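Local coordinates for NDP-N-acetyl-D-galactosaminuronic acid dehydrogenase (Methanosarcina mazei Go1, PDB 3G79), which acts as an NDP-N-acetyl-D-galactosaminuronic acid dehydrogenase, an NAD-dependent oxidoreductase of the UDP-glucose/GDP-mannose dehydrogenase family, at the interface of chains A and B. Sequence-based numbering; all coordinates share one arbitrary frame. Chains: chain A/B, NDP-N-acetyl-D-galactosaminuronic acid dehydrogenase.

The interface of chains A and B. Residues chain A 227, 229-230, 233, 301, 304; chain B 259, 261, 266.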
ATOM      1  N   SER A 227     -22.897  -1.013  -6.805  1.00 23.77           N
ATOM      2  CA  SER A 227     -23.546  -0.049  -7.681  1.00 25.26           C
ATOM      3  C   SER A 227     -22.732   0.040  -8.958  1.00 26.45           C
ATOM      4  O   SER A 227     -21.549  -0.267  -8.950  1.00 29.19           O
ATOM      5  CB  SER A 227     -23.618   1.332  -7.008  1.00 24.99           C
ATOM      6  OG  SER A 227     -22.320   1.887  -6.954  1.00 16.81           O
ATOM      7  N   THR A 229     -21.696   2.754 -10.475  1.00 27.31           N
ATOM      8  CA  THR A 229     -20.676   3.768 -10.250  1.00 28.82           C
ATOM      9  C   THR A 229     -19.535   3.187  -9.428  1.00 29.95           C
ATOM     10  O   THR A 229     -18.384   3.497  -9.696  1.00 32.19           O
ATOM     11  CB  THR A 229     -21.248   5.023  -9.546  1.00 30.01           C
ATOM     12  OG1 THR A 229     -22.283   5.603 -10.361  1.00 47.28           O
ATOM     13  CG2 THR A 229     -20.169   6.073  -9.333  1.00 45.36           C
ATOM     14  N   ALA A 230     -19.837   2.343  -8.446  1.00 29.09           N
ATOM     15  CA  ALA A 230     -18.791   1.724  -7.613  1.00 28.45           C
ATOM     16  C   ALA A 230     -17.940   0.756  -8.447  1.00 27.79           C
ATOM     17  O   ALA A 230     -16.740   0.654  -8.268  1.00 27.11           O
ATOM     18  CB  ALA A 230     -19.415   1.020  -6.453  1.00 27.76           C
ATOM     19  N   VAL A 233     -15.449   2.886 -10.490  1.00 25.21           N
ATOM     20  CA  VAL A 233     -14.431   3.367  -9.579  1.00 25.05           C
ATOM     21  C   VAL A 233     -13.478   2.265  -9.150  1.00 26.20           C
ATOM     22  O   VAL A 233     -12.293   2.495  -8.973  1.00 25.06           O
ATOM     23  CB  VAL A 233     -15.099   4.043  -8.380  1.00 24.45           C
ATOM     24  CG1 VAL A 233     -14.140   4.285  -7.268  1.00 21.08           C
ATOM     25  CG2 VAL A 233     -15.716   5.350  -8.867  1.00 22.28           C
ATOM     26  N   LEU A 301     -10.411   9.574 -11.391  1.00 32.78           N
ATOM     27  CA  LEU A 301     -10.960   9.688 -10.021  1.00 34.22           C
ATOM     28  C   LEU A 301     -11.170  11.142  -9.658  1.00 33.40           C
ATOM     29  O   LEU A 301     -12.233  11.543  -9.161  1.00 33.95           O
ATOM     30  CB  LEU A 301     -10.032   9.065  -8.955  1.00 35.52           C
ATOM     31  CG  LEU A 301     -10.348   7.748  -8.251  1.00 49.99           C
ATOM     32  CD1 LEU A 301      -9.694   7.723  -6.849  1.00 36.57           C
ATOM     33  CD2 LEU A 301     -11.826   7.557  -8.118  1.00 35.95           C
ATOM     34  N   GLY A 304     -13.936  12.382 -11.542  1.00 36.65           N
ATOM     35  CA  GLY A 304     -15.046  11.637 -10.949  1.00 38.81           C
ATOM     36  C   GLY A 304     -15.598  12.151  -9.617  1.00 40.63           C
ATOM     37  O   GLY A 304     -16.812  12.130  -9.393  1.00 39.85           O
TER
ATOM     38  N   MET B 259     -19.149  10.967  -4.053  1.00 27.30           N
ATOM     39  CA  MET B 259     -19.766  10.286  -5.219  1.00 26.52           C
ATOM     40  C   MET B 259     -21.020   9.476  -4.875  1.00 26.28           C
ATOM     41  O   MET B 259     -21.716   9.002  -5.770  1.00 26.92           O
ATOM     42  CB  MET B 259     -18.773   9.410  -6.001  1.00 25.87           C
ATOM     43  CG  MET B 259     -17.573  10.133  -6.609  1.00 13.84           C
ATOM     44  SD  MET B 259     -16.283   9.077  -7.448  1.00 26.56           S
ATOM     45  CE  MET B 259     -15.433   8.601  -6.014  1.00 14.37           C
ATOM     46  N   ILE B 261     -21.204   6.557  -3.243  1.00 27.16           N
ATOM     47  CA  ILE B 261     -20.995   5.101  -3.364  1.00 28.22           C
ATOM     48  C   ILE B 261     -20.371   4.490  -2.085  1.00 29.01           C
ATOM     49  O   ILE B 261     -19.823   5.229  -1.275  1.00 29.72           O
ATOM     50  CB  ILE B 261     -20.197   4.758  -4.648  1.00 27.57           C
ATOM     51  CG1 ILE B 261     -18.889   5.573  -4.739  1.00 21.34           C
ATOM     52  CG2 ILE B 261     -21.099   5.009  -5.889  1.00 21.48           C
ATOM     53  CD1 ILE B 261     -17.886   5.043  -5.740  1.00 25.96           C
ATOM     54  N   VAL B 266     -15.995  -0.900  -3.174  1.00 26.30           N
ATOM     55  CA  VAL B 266     -14.831  -0.537  -3.988  1.00 25.53           C
ATOM     56  C   VAL B 266     -13.570  -1.178  -3.420  1.00 24.39           C
ATOM     57  O   VAL B 266     -12.728  -1.730  -4.159  1.00 23.20           O
ATOM     58  CB  VAL B 266     -14.642   0.975  -4.000  1.00 25.23           C
ATOM     59  CG1 VAL B 266     -13.274   1.358  -4.628  1.00 18.69           C
ATOM     60  CG2 VAL B 266     -15.797   1.609  -4.751  1.00 19.43           C
TER
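B:Ile261 meets the start of a chain A helix in an apolar contact, one of a twin pair in the two-fold symmetric interface between copies of one protein, which probably helps hold the dimer of this dehydrogenase together. No hydrogen bond crosses this patch, so shape carries the fit. With CG1 of B:Ile261 set between its own backbone N and carbonyl carbon (chi1 53°), the side chain splits its contacts between two branches. The CG2 methyl lies 3.5 Å from the hydroxyl OG of A:Ser227 and 3.7 Å from CB of A:Thr229, and the side chains of B:Ile261 and A:Thr229 cross at about a right angle. The other branch ends in CD1, packed 3.8 Å from CG2 of A:Val233 and against CA of A:Ala230. A:Val233 also turns CG1 towards B:Val266, with 4.0 Å to its CG2. B:Met259 bends at its thioether (chi3 -82°); its CG sits 3.5 Å from the carbonyl O of A:Gly304, while SD approaches CG2 of A:Val233. The hydroxyl touched by B:Ile261 is tied within its own chain: A:Ala230 N donates to A:Ser227 OG at 2.9 Å, an N-cap for the helix. An alanine in place of A:Ser227 would probably leave that amide without its acceptor and open a small gap beside the isoleucine methyl. In the fold, A:Ser227 ends strand 223-227 where helix 228-258 begins, A:Gly304 lies near the end of helix 293-305, and the chain B residues run from the end of helix 228-259 through a loop into helix 263-271.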